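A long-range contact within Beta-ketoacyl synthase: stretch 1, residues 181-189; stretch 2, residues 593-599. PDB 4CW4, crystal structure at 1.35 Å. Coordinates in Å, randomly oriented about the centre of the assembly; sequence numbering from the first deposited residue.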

# COMPACT_ATOMS: atom_id res chain seq x y z
N GLU A 181 5.87 -24.49 7.87
CA GLU A 181 6.16 -25.57 8.81
C GLU A 181 7.00 -25.10 9.99
O GLU A 181 7.19 -25.84 10.96
CB GLU A 181 6.89 -26.71 8.10
CG GLU A 181 6.09 -27.34 6.98
CD GLU A 181 6.86 -28.42 6.23
OE1 GLU A 181 8.09 -28.56 6.47
OE2 GLU A 181 6.24 -29.11 5.41
N LEU A 182 7.49 -23.87 9.92
CA LEU A 182 8.47 -23.42 10.91
C LEU A 182 7.88 -22.73 12.13
O LEU A 182 8.63 -22.43 13.08
CB LEU A 182 9.46 -22.48 10.24
CG LEU A 182 10.25 -23.05 9.05
CD1 LEU A 182 11.09 -21.95 8.46
CD2 LEU A 182 11.12 -24.22 9.47
N TYR A 183 6.58 -22.48 12.11
CA TYR A 183 5.90 -21.81 13.23
C TYR A 183 4.42 -22.12 13.10
O TYR A 183 4.00 -22.77 12.13
CB TYR A 183 6.17 -20.29 13.25
CG TYR A 183 5.38 -19.52 12.22
CD1 TYR A 183 5.77 -19.47 10.88
CD2 TYR A 183 4.23 -18.83 12.58
CE1 TYR A 183 5.03 -18.80 9.97
CE2 TYR A 183 3.49 -18.17 11.67
CZ TYR A 183 3.90 -18.15 10.35
OH TYR A 183 3.16 -17.51 9.40
N ASN A 184 3.62 -21.63 14.06
CA ASN A 184 2.18 -21.84 14.05
C ASN A 184 1.49 -20.96 13.00
O ASN A 184 0.99 -19.89 13.32
CB ASN A 184 1.59 -21.58 15.43
CG ASN A 184 0.08 -21.67 15.44
OD1 ASN A 184 -0.53 -22.34 14.59
ND2 ASN A 184 -0.55 -20.98 16.39
N SER A 185 1.47 -21.44 11.76
CA SER A 185 1.10 -20.61 10.61
C SER A 185 -0.32 -20.84 10.12
O SER A 185 -0.68 -20.38 9.03
CB SER A 185 2.04 -20.94 9.47
OG SER A 185 1.92 -22.31 9.16
N ARG A 186 -1.13 -21.54 10.92
CA ARG A 186 -2.51 -21.84 10.52
C ARG A 186 -3.26 -20.59 10.05
O ARG A 186 -3.27 -19.55 10.72
CB ARG A 186 -3.25 -22.53 11.67
CG ARG A 186 -2.70 -23.89 12.04
CD ARG A 186 -3.42 -24.48 13.25
NE ARG A 186 -2.98 -25.84 13.56
CZ ARG A 186 -1.79 -26.14 14.10
NH1 ARG A 186 -0.92 -25.18 14.38
NH2 ARG A 186 -1.48 -27.41 14.35
N PHE A 187 -3.85 -20.72 8.87
CA PHE A 187 -4.65 -19.70 8.21
C PHE A 187 -3.91 -18.45 7.71
O PHE A 187 -4.53 -17.52 7.22
CB PHE A 187 -5.85 -19.30 9.06
CG PHE A 187 -6.83 -20.41 9.27
CD1 PHE A 187 -7.56 -20.92 8.21
CD2 PHE A 187 -7.02 -20.95 10.53
CE1 PHE A 187 -8.47 -21.94 8.40
CE2 PHE A 187 -7.92 -21.97 10.73
CZ PHE A 187 -8.64 -22.47 9.67
N HIS A 188 -2.59 -18.45 7.80
CA HIS A 188 -1.82 -17.33 7.27
C HIS A 188 -1.56 -17.48 5.77
O HIS A 188 -1.08 -18.52 5.33
CB HIS A 188 -0.48 -17.25 7.97
CG HIS A 188 -0.59 -16.91 9.42
ND1 HIS A 188 0.49 -17.01 10.27
CD2 HIS A 188 -1.63 -16.50 10.17
CE1 HIS A 188 0.11 -16.64 11.49
NE2 HIS A 188 -1.18 -16.33 11.45
N PRO A 189 -1.83 -16.42 4.99
CA PRO A 189 -1.33 -16.40 3.61
C PRO A 189 0.18 -16.62 3.54
O PRO A 189 0.94 -16.27 4.48
CB PRO A 189 -1.67 -15.00 3.13
CG PRO A 189 -2.81 -14.56 3.96
CD PRO A 189 -2.54 -15.17 5.31
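Stretch 2, residues 593-599: DLEIIYN

The contact between the two stretches is centred on Ile596, whose CA-to-CB bond points toward stretch 1 and whose side chain, with chi1 and chi2 both m, meets two consecutive residues there. Ile596 CG1 lies 3.7 Å from Leu182 CB, and Ile596 CG2 lies 3.9 Å from Tyr183 CB, both ordinary van der Waals separations between apolar carbons. The backbones are farther apart: the nearest pair of CA atoms, Tyr183 CA and Ile596 CA, is separated by 6.2 Å, which leaves room for side chains to fill the space between the chains.

Neither stretch forms a regular strand, so the contact is not a sheet pairing, and no clear direct hydrogen bond crosses it. The order of contacts nevertheless gives stretch 2 a direction. Leu594 meets Leu182, Ile596 meets Leu182 and Tyr183, and Tyr598 meets Tyr183, Asn184 and His188, so the two chains advance in the same sense. Alternate residues of stretch 2 make these contacts. The CA-to-CB bonds of Leu594, Ile596 and Tyr598 point toward stretch 1, while those of Glu595 and Ile597 point away. The phi/psi values of Ile596 (-65/134), Ile597 (-87/121) and Tyr598 (-150/92) describe an extended run, consistent with this alternation. Glu595, by contrast, has a positive phi of 38°.

At the Leu594 end, Leu182 CD1 and Leu594 CD1 approach to 3.8 Å; both leucines have the m,t rotamer. Near this apolar group a water links the backbones, donating to Leu182 O at 2.8 Å and accepting from Ile596 N at 3.0 Å. It thus satisfies a carbonyl and an amide that stand too far apart to bond directly.

Toward the other end, Tyr598 gives up 91 Å² of the 342 Å² buried in total, more than any other residue of the two stretches. Its ring takes Tyr183 CD2 over one face, with Tyr183 CD2 3.6 Å from Tyr598 CG. The Tyr183 and Tyr598 ring planes are inclined at 53° and their centroids are 5.1 Å apart, an oblique arrangement. Asn184 adds a backbone contact, its O lying 3.6 Å from Tyr598 CE2, while its CA-to-CB bond points sideways and its side chain comes no nearer than 4.4 Å, between Asn184 CB and Tyr598 CD2.

The polar edge is reached at the hydroxyl of Tyr598, which lies near the plane of the His188 ring, at its edge. Tyr598 OH is 3.1 Å from His188 CE1 and 3.2 Å from His188 NE2; the geometry leaves the character of the latter approach open. The imidazole is held from within its own stretch: Tyr183 OH and His188 ND1 are hydrogen-bonded at 2.9 Å, coupling the two rings of stretch 1 that Tyr598 touches. A type II turn from Ser185 to His188, with His188 N donating to Ser185 O at 3.0 Å, brings His188 back within reach, whereas Ser185, Arg186 and Phe187 make no contact with stretch 2.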

# COMPACT_ATOMS: atom_id res chain seq x y z
N ASP A 593 17.95 -25.00 12.61
CA ASP A 593 17.44 -24.55 13.90
C ASP A 593 17.23 -23.04 13.84
O ASP A 593 18.11 -22.27 14.19
CB ASP A 593 18.47 -24.93 14.97
CG ASP A 593 18.03 -24.60 16.38
OD1 ASP A 593 16.88 -24.19 16.61
OD2 ASP A 593 18.86 -24.81 17.30
N LEU A 594 16.06 -22.64 13.35
CA LEU A 594 15.79 -21.25 12.97
C LEU A 594 15.06 -20.46 14.06
O LEU A 594 15.09 -19.22 14.06
CB LEU A 594 14.99 -21.21 11.66
CG LEU A 594 15.74 -21.74 10.44
CD1 LEU A 594 14.78 -21.85 9.24
CD2 LEU A 594 16.92 -20.84 10.11
N GLU A 595 14.42 -21.19 14.98
CA GLU A 595 13.65 -20.64 16.10
C GLU A 595 12.86 -19.38 15.73
O GLU A 595 13.11 -18.27 16.19
CB GLU A 595 14.54 -20.42 17.33
CG GLU A 595 13.75 -20.27 18.65
CD GLU A 595 13.06 -21.55 19.12
OE1 GLU A 595 13.35 -22.64 18.59
OE2 GLU A 595 12.20 -21.45 20.04
N ILE A 596 11.86 -19.59 14.89
CA ILE A 596 11.06 -18.49 14.39
C ILE A 596 10.28 -17.86 15.54
O ILE A 596 9.66 -18.56 16.35
CB ILE A 596 10.10 -19.00 13.27
CG1 ILE A 596 10.90 -19.61 12.13
CG2 ILE A 596 9.21 -17.87 12.79
CD1 ILE A 596 11.98 -18.75 11.55
N ILE A 597 10.30 -16.54 15.57
CA ILE A 597 9.59 -15.78 16.59
C ILE A 597 8.15 -15.55 16.14
O ILE A 597 7.92 -14.94 15.11
CB ILE A 597 10.26 -14.41 16.83
CG1 ILE A 597 11.74 -14.60 17.19
CG2 ILE A 597 9.50 -13.64 17.92
CD1 ILE A 597 12.60 -13.36 17.02
N TYR A 598 7.20 -16.03 16.92
CA TYR A 598 5.78 -15.81 16.64
C TYR A 598 5.07 -15.79 17.99
O TYR A 598 4.65 -16.82 18.52
CB TYR A 598 5.18 -16.88 15.73
CG TYR A 598 3.72 -16.60 15.39
CD1 TYR A 598 3.38 -15.54 14.57
CD2 TYR A 598 2.70 -17.39 15.89
CE1 TYR A 598 2.07 -15.26 14.27
CE2 TYR A 598 1.37 -17.13 15.59
CZ TYR A 598 1.07 -16.06 14.78
OH TYR A 598 -0.24 -15.77 14.46
N ASN A 599 4.94 -14.59 18.53
CA ASN A 599 4.55 -14.40 19.93
C ASN A 599 3.07 -14.05 20.12
O ASN A 599 2.72 -13.27 21.02
CB ASN A 599 5.42 -13.30 20.54
CG ASN A 599 5.55 -13.41 22.03
OD1 ASN A 599 5.69 -14.51 22.58
ND2 ASN A 599 5.50 -12.28 22.72
O HOH W 1 11.16 -22.42 14.21